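Local coordinates for protein ylmH (PDB 2FPH) that is a cell division protein that probably binds RNA or another nucleic acid, at residues 84-89 against 131-136; 28-33 against 73-78; 1-6 against 44-49; 34-39 against 67-72. All blocks are in the same frame, centred on the assembly; numbering follows the deposited sequence.

Contact 1: residues 84-89 against 131-136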
# COMPACT_ATOMS: atom_id res chain seq x y z
N GLU A 84 -2.29 -5.57 -6.89
CA GLU A 84 -1.76 -6.66 -6.05
C GLU A 84 -1.97 -6.34 -4.56
O GLU A 84 -1.03 -6.44 -3.75
CB GLU A 84 -0.30 -6.94 -6.41
CG GLU A 84 -0.10 -7.51 -7.81
CD GLU A 84 1.31 -7.88 -8.18
OE1 GLU A 84 2.20 -7.98 -7.33
OE2 GLU A 84 1.55 -8.05 -9.41
N ILE A 85 -3.19 -5.91 -4.22
CA ILE A 85 -3.56 -5.60 -2.82
C ILE A 85 -4.58 -6.59 -2.34
O ILE A 85 -5.57 -6.86 -3.04
CB ILE A 85 -4.11 -4.14 -2.69
CG1 ILE A 85 -3.01 -3.12 -3.06
CG2 ILE A 85 -4.49 -3.84 -1.24
CD1 ILE A 85 -3.55 -1.72 -3.30
N SER A 86 -4.34 -7.14 -1.14
CA SER A 86 -5.25 -8.10 -0.49
C SER A 86 -5.85 -7.40 0.74
O SER A 86 -5.15 -6.63 1.41
CB SER A 86 -4.44 -9.30 -0.05
OG SER A 86 -5.20 -10.38 0.46
N LEU A 87 -7.13 -7.61 1.04
CA LEU A 87 -7.66 -7.15 2.31
C LEU A 87 -7.64 -8.35 3.23
O LEU A 87 -8.21 -9.39 2.88
CB LEU A 87 -9.08 -6.61 2.20
CG LEU A 87 -9.83 -6.02 3.39
CD1 LEU A 87 -9.26 -4.79 3.99
CD2 LEU A 87 -11.31 -5.76 3.01
N GLN A 88 -7.06 -8.20 4.42
CA GLN A 88 -7.07 -9.27 5.42
C GLN A 88 -7.84 -8.82 6.64
O GLN A 88 -7.52 -7.79 7.24
CB GLN A 88 -5.63 -9.66 5.83
CG GLN A 88 -4.80 -10.22 4.68
CD GLN A 88 -5.30 -11.57 4.22
OE1 GLN A 88 -5.39 -12.53 5.02
NE2 GLN A 88 -5.59 -11.69 2.92
N GLU A 89 -8.85 -9.61 7.00
CA GLU A 89 -9.49 -9.47 8.29
C GLU A 89 -8.63 -10.08 9.37
O GLU A 89 -8.11 -11.20 9.22
CB GLU A 89 -10.82 -10.21 8.34
CG GLU A 89 -11.59 -9.88 9.59
CD GLU A 89 -12.63 -8.80 9.41
OE1 GLU A 89 -13.06 -8.55 8.25
OE2 GLU A 89 -13.04 -8.23 10.44
N ILE A 131 -6.35 -5.31 7.68
CA ILE A 131 -5.17 -4.69 7.08
C ILE A 131 -5.11 -4.95 5.57
O ILE A 131 -5.49 -6.04 5.14
CB ILE A 131 -3.90 -5.20 7.84
CG1 ILE A 131 -2.66 -4.48 7.36
CG2 ILE A 131 -3.79 -6.76 7.77
CD1 ILE A 131 -1.46 -4.79 8.11
N MET A 132 -4.72 -3.90 4.80
CA MET A 132 -4.50 -3.95 3.37
C MET A 132 -3.02 -4.25 3.16
O MET A 132 -2.16 -3.54 3.70
CB MET A 132 -4.82 -2.57 2.77
CG MET A 132 -6.20 -2.10 3.12
SD MET A 132 -6.83 -0.66 2.16
CE MET A 132 -8.48 -1.06 2.11
N ILE A 133 -2.73 -5.35 2.48
CA ILE A 133 -1.33 -5.79 2.26
C ILE A 133 -0.97 -6.00 0.83
O ILE A 133 -1.82 -6.16 -0.01
CB ILE A 133 -1.05 -7.11 3.02
CG1 ILE A 133 -1.86 -8.27 2.40
CG2 ILE A 133 -1.32 -6.90 4.52
CD1 ILE A 133 -1.32 -9.60 2.79
N ASN A 134 0.32 -5.97 0.55
CA ASN A 134 0.89 -6.34 -0.76
C ASN A 134 0.73 -7.86 -0.85
O ASN A 134 1.22 -8.56 -0.02
CB ASN A 134 2.34 -5.93 -0.74
CG ASN A 134 3.14 -6.42 -1.95
OD1 ASN A 134 2.79 -7.38 -2.61
ND2 ASN A 134 4.21 -5.66 -2.28
N GLN A 135 -0.04 -8.36 -1.84
CA GLN A 135 -0.46 -9.78 -1.84
C GLN A 135 0.71 -10.69 -2.12
O GLN A 135 0.61 -11.88 -1.94
CB GLN A 135 -1.46 -10.05 -2.95
CG GLN A 135 -2.78 -9.26 -2.99
CD GLN A 135 -3.76 -9.84 -4.03
OE1 GLN A 135 -5.01 -9.95 -3.80
NE2 GLN A 135 -3.19 -10.24 -5.19
N GLN A 136 1.80 -10.15 -2.65
CA GLN A 136 3.03 -10.92 -2.79
C GLN A 136 3.55 -11.44 -1.44
O GLN A 136 4.26 -12.47 -1.39
CB GLN A 136 4.11 -10.07 -3.53
CG GLN A 136 5.16 -10.87 -4.25
CD GLN A 136 6.00 -10.01 -5.18
OE1 GLN A 136 7.21 -9.84 -4.96
NE2 GLN A 136 5.38 -9.44 -6.17
O HOH W 1 3.03 -6.76 -5.33

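Contact 2: residues 28-33 against 73-78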
# COMPACT_ATOMS: atom_id res chain seq x y z
N TYR A 28 8.73 -0.47 -21.39
CA TYR A 28 7.39 -0.17 -21.99
C TYR A 28 6.39 -1.19 -21.39
O TYR A 28 5.58 -1.94 -22.08
CB TYR A 28 7.50 -0.11 -23.54
CG TYR A 28 6.30 0.27 -24.31
CD1 TYR A 28 5.94 1.55 -24.54
CD2 TYR A 28 5.58 -0.73 -24.97
CE1 TYR A 28 4.80 1.85 -25.31
CE2 TYR A 28 4.50 -0.44 -25.72
CZ TYR A 28 4.10 0.84 -25.90
OH TYR A 28 3.00 1.05 -26.66
N ALA A 29 6.44 -1.24 -20.05
CA ALA A 29 5.51 -2.09 -19.31
C ALA A 29 5.10 -1.41 -18.01
O ALA A 29 5.75 -0.50 -17.56
CB ALA A 29 6.11 -3.39 -18.99
N PRO A 30 4.00 -1.83 -17.41
CA PRO A 30 3.58 -1.13 -16.18
C PRO A 30 4.56 -1.43 -15.06
O PRO A 30 5.13 -2.55 -15.00
CB PRO A 30 2.18 -1.72 -15.87
CG PRO A 30 1.79 -2.36 -17.16
CD PRO A 30 3.07 -2.89 -17.78
N PHE A 31 4.70 -0.44 -14.16
CA PHE A 31 5.44 -0.59 -12.93
C PHE A 31 4.49 -0.29 -11.77
O PHE A 31 3.76 0.68 -11.82
CB PHE A 31 6.60 0.42 -12.84
CG PHE A 31 7.39 0.26 -11.56
CD1 PHE A 31 8.19 -0.88 -11.39
CD2 PHE A 31 7.23 1.11 -10.49
CE1 PHE A 31 8.86 -1.10 -10.22
CE2 PHE A 31 7.91 0.87 -9.28
CZ PHE A 31 8.72 -0.27 -9.16
N LEU A 32 4.46 -1.19 -10.79
CA LEU A 32 3.65 -1.04 -9.59
C LEU A 32 4.55 -0.67 -8.40
O LEU A 32 5.50 -1.41 -8.05
CB LEU A 32 2.92 -2.35 -9.31
CG LEU A 32 2.15 -2.53 -8.01
CD1 LEU A 32 1.05 -1.55 -8.08
CD2 LEU A 32 1.59 -4.00 -7.83
N THR A 33 4.22 0.44 -7.75
CA THR A 33 4.95 0.96 -6.63
C THR A 33 4.64 0.22 -5.35
O THR A 33 3.61 -0.53 -5.23
CB THR A 33 4.65 2.45 -6.37
OG1 THR A 33 3.30 2.61 -5.80
CG2 THR A 33 4.75 3.24 -7.60
N PRO A 73 2.41 2.49 -19.93
CA PRO A 73 2.20 2.97 -21.30
C PRO A 73 0.71 2.90 -21.65
O PRO A 73 -0.02 2.17 -20.99
CB PRO A 73 2.99 1.98 -22.15
CG PRO A 73 3.93 1.35 -21.20
CD PRO A 73 3.11 1.19 -19.96
N ASP A 74 0.33 3.55 -22.75
CA ASP A 74 -1.09 3.80 -23.09
C ASP A 74 -1.90 2.57 -23.50
O ASP A 74 -3.14 2.51 -23.24
CB ASP A 74 -1.20 4.86 -24.15
CG ASP A 74 -0.73 6.24 -23.67
OD1 ASP A 74 -0.79 6.56 -22.45
OD2 ASP A 74 -0.26 7.08 -24.47
N TYR A 75 -1.23 1.57 -24.04
CA TYR A 75 -1.90 0.33 -24.36
C TYR A 75 -2.59 -0.30 -23.11
O TYR A 75 -3.59 -1.00 -23.24
CB TYR A 75 -0.92 -0.65 -25.00
CG TYR A 75 0.10 -1.27 -24.07
CD1 TYR A 75 1.35 -0.68 -23.89
CD2 TYR A 75 -0.17 -2.47 -23.43
CE1 TYR A 75 2.29 -1.24 -23.02
CE2 TYR A 75 0.78 -3.06 -22.56
CZ TYR A 75 2.01 -2.43 -22.38
OH TYR A 75 2.93 -3.01 -21.56
N PHE A 76 -2.09 -0.03 -21.90
CA PHE A 76 -2.56 -0.76 -20.71
C PHE A 76 -3.78 -0.01 -20.10
O PHE A 76 -3.69 1.14 -19.86
CB PHE A 76 -1.37 -0.85 -19.72
CG PHE A 76 -1.59 -1.80 -18.56
CD1 PHE A 76 -1.44 -3.17 -18.72
CD2 PHE A 76 -1.85 -1.31 -17.30
CE1 PHE A 76 -1.58 -4.04 -17.66
CE2 PHE A 76 -2.00 -2.18 -16.21
CZ PHE A 76 -1.89 -3.55 -16.40
N GLN A 77 -4.96 -0.55 -19.78
CA GLN A 77 -5.37 -1.86 -19.39
C GLN A 77 -5.84 -1.90 -17.87
O GLN A 77 -6.41 -2.88 -17.57
CB GLN A 77 -4.38 -2.99 -19.75
CG GLN A 77 -4.65 -3.74 -21.04
CD GLN A 77 -3.52 -4.65 -21.48
OE1 GLN A 77 -3.20 -5.63 -20.79
NE2 GLN A 77 -2.92 -4.34 -22.63
N PRO A 78 -5.66 -0.92 -16.95
CA PRO A 78 -5.55 -1.30 -15.52
C PRO A 78 -6.86 -1.79 -14.88
O PRO A 78 -7.91 -1.20 -15.16
CB PRO A 78 -5.09 -0.02 -14.82
CG PRO A 78 -4.80 0.99 -16.05
CD PRO A 78 -5.69 0.53 -17.10

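Contact 3: residues 1-6 against 44-49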
# COMPACT_ATOMS: atom_id res chain seq x y z
N GLY A 1 0.46 21.19 -17.75
CA GLY A 1 -0.27 22.00 -16.73
C GLY A 1 0.67 22.60 -15.72
O GLY A 1 1.89 22.44 -15.81
N ILE A 2 0.09 23.30 -14.75
CA ILE A 2 0.87 23.96 -13.71
C ILE A 2 0.58 23.32 -12.36
O ILE A 2 -0.57 23.31 -11.89
CB ILE A 2 0.52 25.46 -13.71
CG1 ILE A 2 0.63 25.99 -15.13
CG2 ILE A 2 1.41 26.22 -12.72
CD1 ILE A 2 -0.04 27.31 -15.42
N TYR A 3 1.63 22.82 -11.70
CA TYR A 3 1.44 22.15 -10.41
C TYR A 3 2.23 22.83 -9.35
O TYR A 3 3.13 23.65 -9.63
CB TYR A 3 1.79 20.64 -10.47
CG TYR A 3 0.82 19.93 -11.37
CD1 TYR A 3 -0.46 19.65 -10.93
CD2 TYR A 3 1.14 19.67 -12.68
CE1 TYR A 3 -1.39 19.06 -11.77
CE2 TYR A 3 0.21 19.07 -13.54
CZ TYR A 3 -1.05 18.78 -13.07
OH TYR A 3 -1.99 18.20 -13.89
N GLN A 4 1.89 22.50 -8.11
CA GLN A 4 2.50 23.11 -6.98
C GLN A 4 3.99 22.80 -6.97
O GLN A 4 4.43 21.68 -7.27
CB GLN A 4 1.86 22.59 -5.68
CG GLN A 4 2.22 23.41 -4.45
CD GLN A 4 1.25 23.26 -3.26
OE1 GLN A 4 0.15 22.72 -3.37
NE2 GLN A 4 1.68 23.74 -2.12
N HIS A 5 4.76 23.82 -6.64
CA HIS A 5 6.21 23.71 -6.44
C HIS A 5 6.57 22.58 -5.49
O HIS A 5 5.94 22.37 -4.40
CB HIS A 5 6.74 24.99 -5.86
CG HIS A 5 6.63 26.17 -6.77
ND1 HIS A 5 6.51 27.45 -6.29
CD2 HIS A 5 6.72 26.28 -8.11
CE1 HIS A 5 6.44 28.29 -7.30
NE2 HIS A 5 6.57 27.61 -8.42
N PHE A 6 7.60 21.83 -5.88
CA PHE A 6 8.22 20.89 -4.97
C PHE A 6 9.04 21.63 -3.93
O PHE A 6 9.35 22.84 -4.07
CB PHE A 6 9.11 19.93 -5.73
CG PHE A 6 8.41 19.17 -6.83
CD1 PHE A 6 7.26 18.44 -6.55
CD2 PHE A 6 8.94 19.14 -8.07
CE1 PHE A 6 6.65 17.74 -7.55
CE2 PHE A 6 8.32 18.44 -9.09
CZ PHE A 6 7.16 17.72 -8.80
N LEU A 44 3.97 11.78 -7.23
CA LEU A 44 4.22 10.86 -8.34
C LEU A 44 3.25 11.19 -9.49
O LEU A 44 3.61 11.14 -10.65
CB LEU A 44 4.08 9.44 -7.83
CG LEU A 44 4.91 8.29 -8.39
CD1 LEU A 44 4.17 6.95 -8.28
CD2 LEU A 44 5.79 8.48 -9.61
N LYS A 45 1.99 11.50 -9.20
CA LYS A 45 1.04 11.96 -10.22
C LYS A 45 1.56 13.17 -11.04
O LYS A 45 1.44 13.17 -12.25
CB LYS A 45 -0.30 12.30 -9.56
CG LYS A 45 -1.11 11.06 -9.22
CD LYS A 45 -2.23 11.37 -8.28
CE LYS A 45 -3.23 10.21 -8.09
NZ LYS A 45 -3.16 9.18 -9.15
N ILE A 46 2.18 14.11 -10.36
CA ILE A 46 2.82 15.26 -11.03
C ILE A 46 3.99 14.84 -11.98
O ILE A 46 4.00 15.17 -13.20
CB ILE A 46 3.29 16.30 -10.06
CG1 ILE A 46 2.11 16.94 -9.29
CG2 ILE A 46 4.01 17.40 -10.79
CD1 ILE A 46 2.61 17.62 -8.01
N LEU A 47 4.88 14.01 -11.44
CA LEU A 47 6.01 13.49 -12.24
C LEU A 47 5.49 12.72 -13.45
O LEU A 47 5.96 12.90 -14.55
CB LEU A 47 6.92 12.62 -11.37
CG LEU A 47 8.37 12.93 -11.00
CD1 LEU A 47 8.71 14.42 -10.91
CD2 LEU A 47 8.81 12.15 -9.80
N ALA A 48 4.54 11.81 -13.26
CA ALA A 48 3.97 11.02 -14.33
C ALA A 48 3.40 11.90 -15.46
O ALA A 48 3.74 11.72 -16.62
CB ALA A 48 2.92 10.09 -13.81
N LYS A 49 2.61 12.91 -15.10
CA LYS A 49 2.06 13.87 -16.07
C LYS A 49 3.17 14.56 -16.86
O LYS A 49 3.11 14.69 -18.10
CB LYS A 49 1.19 14.88 -15.31
CG LYS A 49 -0.33 14.50 -15.29
CD LYS A 49 -1.15 15.49 -14.44
CE LYS A 49 -2.05 14.79 -13.42
NZ LYS A 49 -3.04 15.74 -12.72

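Contact 4: residues 34-39 against 67-72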
# COMPACT_ATOMS: atom_id res chain seq x y z
N PRO A 34 5.45 0.44 -4.33
CA PRO A 34 5.07 -0.02 -3.00
C PRO A 34 3.96 0.85 -2.45
O PRO A 34 3.54 1.83 -3.07
CB PRO A 34 6.32 0.25 -2.17
CG PRO A 34 7.36 0.64 -3.10
CD PRO A 34 6.77 1.09 -4.34
N PHE A 35 3.54 0.56 -1.22
CA PHE A 35 2.62 1.52 -0.58
C PHE A 35 3.31 2.87 -0.29
O PHE A 35 4.43 2.91 0.25
CB PHE A 35 2.01 0.96 0.67
CG PHE A 35 0.96 -0.08 0.43
CD1 PHE A 35 -0.36 0.32 0.24
CD2 PHE A 35 1.25 -1.42 0.42
CE1 PHE A 35 -1.38 -0.59 0.06
CE2 PHE A 35 0.21 -2.38 0.21
CZ PHE A 35 -1.12 -1.93 0.06
N ILE A 36 2.61 3.93 -0.67
CA ILE A 36 3.05 5.33 -0.45
C ILE A 36 1.94 6.15 0.17
O ILE A 36 0.76 5.78 0.13
CB ILE A 36 3.51 5.94 -1.82
CG1 ILE A 36 2.39 6.02 -2.87
CG2 ILE A 36 4.70 5.18 -2.39
CD1 ILE A 36 2.80 6.74 -4.17
N ASN A 37 2.32 7.25 0.81
CA ASN A 37 1.37 8.13 1.49
C ASN A 37 0.72 9.13 0.54
O ASN A 37 1.06 9.18 -0.65
CB ASN A 37 2.03 8.75 2.76
CG ASN A 37 3.03 9.83 2.44
OD1 ASN A 37 2.92 10.54 1.45
ND2 ASN A 37 3.98 10.03 3.35
N PRO A 38 -0.35 9.80 0.96
CA PRO A 38 -1.08 10.71 0.08
C PRO A 38 -0.24 11.86 -0.54
O PRO A 38 -0.42 12.22 -1.67
CB PRO A 38 -2.15 11.24 1.00
CG PRO A 38 -2.37 10.13 1.94
CD PRO A 38 -1.00 9.69 2.29
N HIS A 39 0.71 12.36 0.20
CA HIS A 39 1.58 13.37 -0.34
C HIS A 39 2.48 12.84 -1.44
O HIS A 39 2.59 13.46 -2.46
CB HIS A 39 2.47 13.97 0.70
CG HIS A 39 3.34 15.05 0.14
ND1 HIS A 39 2.85 16.29 -0.20
CD2 HIS A 39 4.68 15.09 -0.07
CE1 HIS A 39 3.84 17.04 -0.64
NE2 HIS A 39 4.96 16.35 -0.58
N VAL A 67 -1.59 4.08 -0.50
CA VAL A 67 -1.97 3.59 -1.82
C VAL A 67 -0.81 2.97 -2.53
O VAL A 67 0.33 3.19 -2.19
CB VAL A 67 -2.60 4.71 -2.71
CG1 VAL A 67 -3.81 5.25 -2.10
CG2 VAL A 67 -1.60 5.82 -2.97
N ARG A 68 -1.11 2.15 -3.52
CA ARG A 68 -0.09 1.77 -4.51
C ARG A 68 -0.45 2.38 -5.84
O ARG A 68 -1.63 2.64 -6.16
CB ARG A 68 0.04 0.25 -4.64
CG ARG A 68 0.29 -0.49 -3.38
CD ARG A 68 0.50 -2.00 -3.52
NE ARG A 68 1.77 -2.31 -4.17
CZ ARG A 68 2.21 -3.52 -4.42
NH1 ARG A 68 1.45 -4.53 -4.13
NH2 ARG A 68 3.43 -3.72 -4.92
N VAL A 69 0.57 2.66 -6.65
CA VAL A 69 0.36 3.34 -7.89
C VAL A 69 0.88 2.51 -9.01
O VAL A 69 1.93 1.84 -8.92
CB VAL A 69 1.06 4.79 -7.87
CG1 VAL A 69 1.23 5.44 -9.23
CG2 VAL A 69 0.32 5.77 -6.93
N LEU A 70 0.16 2.58 -10.11
CA LEU A 70 0.62 1.91 -11.31
C LEU A 70 1.02 2.96 -12.33
O LEU A 70 0.26 3.89 -12.62
CB LEU A 70 -0.49 1.04 -11.81
CG LEU A 70 -0.72 -0.31 -11.22
CD1 LEU A 70 -2.11 -0.77 -11.60
CD2 LEU A 70 0.46 -1.19 -11.81
N LEU A 71 2.23 2.84 -12.88
CA LEU A 71 2.73 3.72 -13.95
C LEU A 71 2.74 2.89 -15.22
O LEU A 71 3.23 1.77 -15.17
CB LEU A 71 4.13 4.20 -13.58
CG LEU A 71 4.23 5.09 -12.32
CD1 LEU A 71 5.63 5.33 -11.76
CD2 LEU A 71 3.64 6.42 -12.59
N TYR A 72 2.27 3.38 -16.39
CA TYR A 72 2.11 2.48 -17.53
C TYR A 72 2.00 3.19 -18.88
O TYR A 72 1.68 4.38 -18.92
CB TYR A 72 0.94 1.54 -17.35
CG TYR A 72 -0.34 2.26 -16.98
CD1 TYR A 72 -0.62 2.55 -15.67
CD2 TYR A 72 -1.26 2.67 -17.95
CE1 TYR A 72 -1.75 3.25 -15.31
CE2 TYR A 72 -2.46 3.38 -17.56
CZ TYR A 72 -2.68 3.63 -16.25
OH TYR A 72 -3.81 4.34 -15.84

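Contact 1: residues 84-89 against 131-136
S86 pairs with I133 and Q88 with I131 in the hydrogen-bonded positions of an antiparallel ladder joining strands 85-91 and 130-134. The strand order is consistent with central β1 and β3 of an RRM-like domain, with short strand 147-148 added at one edge. Each pair closes a ring of two backbone bonds, among them S86 N to I133 O at 2.9 Å and Q88 N to I131 O at 2.8 Å. I85 with N134 and L87 with M132 are the non-hydrogen-bonded pairs; their side chains line the other face, where L87 CD1 lies 4.2 Å from M132 CG.

The Q88 side chain lies on the face it shares with S86, I131 and I133. Q88 CB meets I131 CG2 at 3.9 Å. Q88 CG, beside the backbone N, rests on I133 CD1 at 4.0 Å, and the bend at chi2 (-68°) turns CD off the extended line. At the tip Q88 NE2 donates to S86 OG at 2.8 Å, with the hydroxyl close to the amide plane, while OE1 accepts from Q142 NE2 of helix 138-144. That helix also covers this face with L138 and F141, which touch I133.

Q135 N donates to E84 O from above the carbonyl plane. A water donates to both E84 OE1 and N134 OD1, and N134 OD1 also accepts from Q136 N at 2.9 Å in an Asx turn. S86 OG also bonds E157 OE2 of strand 151-157. S86 OG and Q88 OE1 thus find partners beside the apolar I131, I133, L138 and F141, in bonds that link two strands and a helix.

Contact 2: residues 28-33 against 73-78
Y28 and Y75 meet through a backbone oxygen: Y75 OH donates to Y28 O at 2.9 Å, tilted moderately from the carbonyl plane. The two rings approach obliquely, with planes 36° apart, and touch where Y28 CE2 lies 3.6 Å from Y75 CE1. P73 comes over one face of the Y28 ring in a CH-pi contact; P73 CB is 3.6 Å from Y28 CE1, towards the rim. P73 CG meanwhile sits against Y28 C at 3.5 Å. A second CH-pi contact is more central. P30 CG stands over the middle of the F76 ring, 3.5 Å from its centroid and almost on the ring normal, while Q77 CB lies over the opposite face, towards the rim.

Backbone shape sets up these contacts. Y28 leaves helix 11-27 with positive phi; Y28 CG is anti to the backbone N (chi1 -176°), and the ring beyond it meets P73 and Y75. A type I turn from P73 to F76, closed by F76 N to P73 O at 3.2 Å, presents Y75 and F76 to the other segment.

Further out, P73 touches V24 of helix 11-27, and P30 packs on Y72 at the end of strand 69-72. The contact lies at the surface, where the exit of helix 11-27 leads into strand 31-32 and strand 69-72 runs out beside it.

Contact 3: residues 1-6 against 44-49
Y3 and I46 are brought together by similar first torsions. Y3 has CG beside its backbone N (chi1 -66°), and in I46 chi1 of -64° sets CG1 beside the backbone N and leaves CG2 anti to it, so that both branches are presented to the N-terminal segment. An irregular N-terminal segment here packs against helix 38-50 of the N-terminal part of the fold: residues 1-6 run past the helix, with Y3 and F6, three residues apart, both reaching towards it.

I46 is the shared contact of the two aromatic rings. I46 CG1 approaches the base of the tyrosine, 3.9 Å from Y3 CG, and Y3 CB lies near CG1, CG2 and CD1 of I46 alike. I46 CG2 lies 3.7 Å from F6 CZ, and I46 CD1 4.1 Å from F6 CE1. Y3 and F6 each run past I46 in the direction opposite to it, and the approach to each ring is oblique.

One helical turn on, K49 crosses the end of Y3 at about a right angle, its chain bent at chi3. K49 NZ is placed to donate to Y3 OH, but the hydroxyl is modelled too close to the lysine chain, which leaves this bond doubtful. Most of the touching residues are exposed. L47 is buried and leads inward: together with F6 it touches L14 of helix 11-27, and it also packs on M18 and I21 there. This joins the chain end, helix 11-27 and helix 38-50 in one apolar patch, whose link across the contact is F6 CZ to L47 CD1 at 4.2 Å.

Contact 4: residues 34-39 against 67-72
I36 and V67 form a single antiparallel bridge, set just ahead of helix 38-50 on one side and strand 69-72 on the other. I36 N donates to V67 O at 2.8 Å, and V67 N returns a bond to I36 O at 3.0 Å, both nearly straight. V67 O also receives a CA-H contact from F35, with F35 CA 3.3 Å away.

F35 and R68 make the main side-chain contact. R68 CG stands over the centre of the F35 ring, 3.7 Å from the centroid and 6° off the normal, a CH-pi contact. R68 CD continues over the same face to lie 3.8 Å from F35 CE2. The bend at chi3 (70°) then turns NE aside, where it donates to T33 O.

In the three-stranded antiparallel sheet of the N-terminal part, the I36-V67 bridge comes beyond the pairing of strand 31-32 with strand 69-72 and one residue out of its register. N37 follows directly as the N-cap of helix 38-50, its OD1 accepting from Q40 N.

I36 CG1 lies between its backbone N and carbonyl carbon (chi1 62°) and packs 4.0 Å from V67 CG2. Beyond it, I36 CD1 touches V69 CG2 at 3.8 Å, the two side chains crossing at about a right angle.

From the N terminus, contact 3 closes first, bringing residues 1-6 to helix 38-50 and enclosing helix 11-27. Its loop crosses those of contacts 2 and 4, whose first segments, 28-33 and 34-39, lie inside it and whose partners come later. Contact 4 closes next at 67-72 and is nested within contact 2, which closes at 73-78; both reach the sheet of strands 31-32 and 69-72. L44 of helix 38-50 packs on V69 and L71, linking contact 3 to that sheet. Contact 1 follows in series in the putative RNA-binding domain. This domain and the N-terminal part touch where R68 meets E84, I85 and N134, and F35 meets N134.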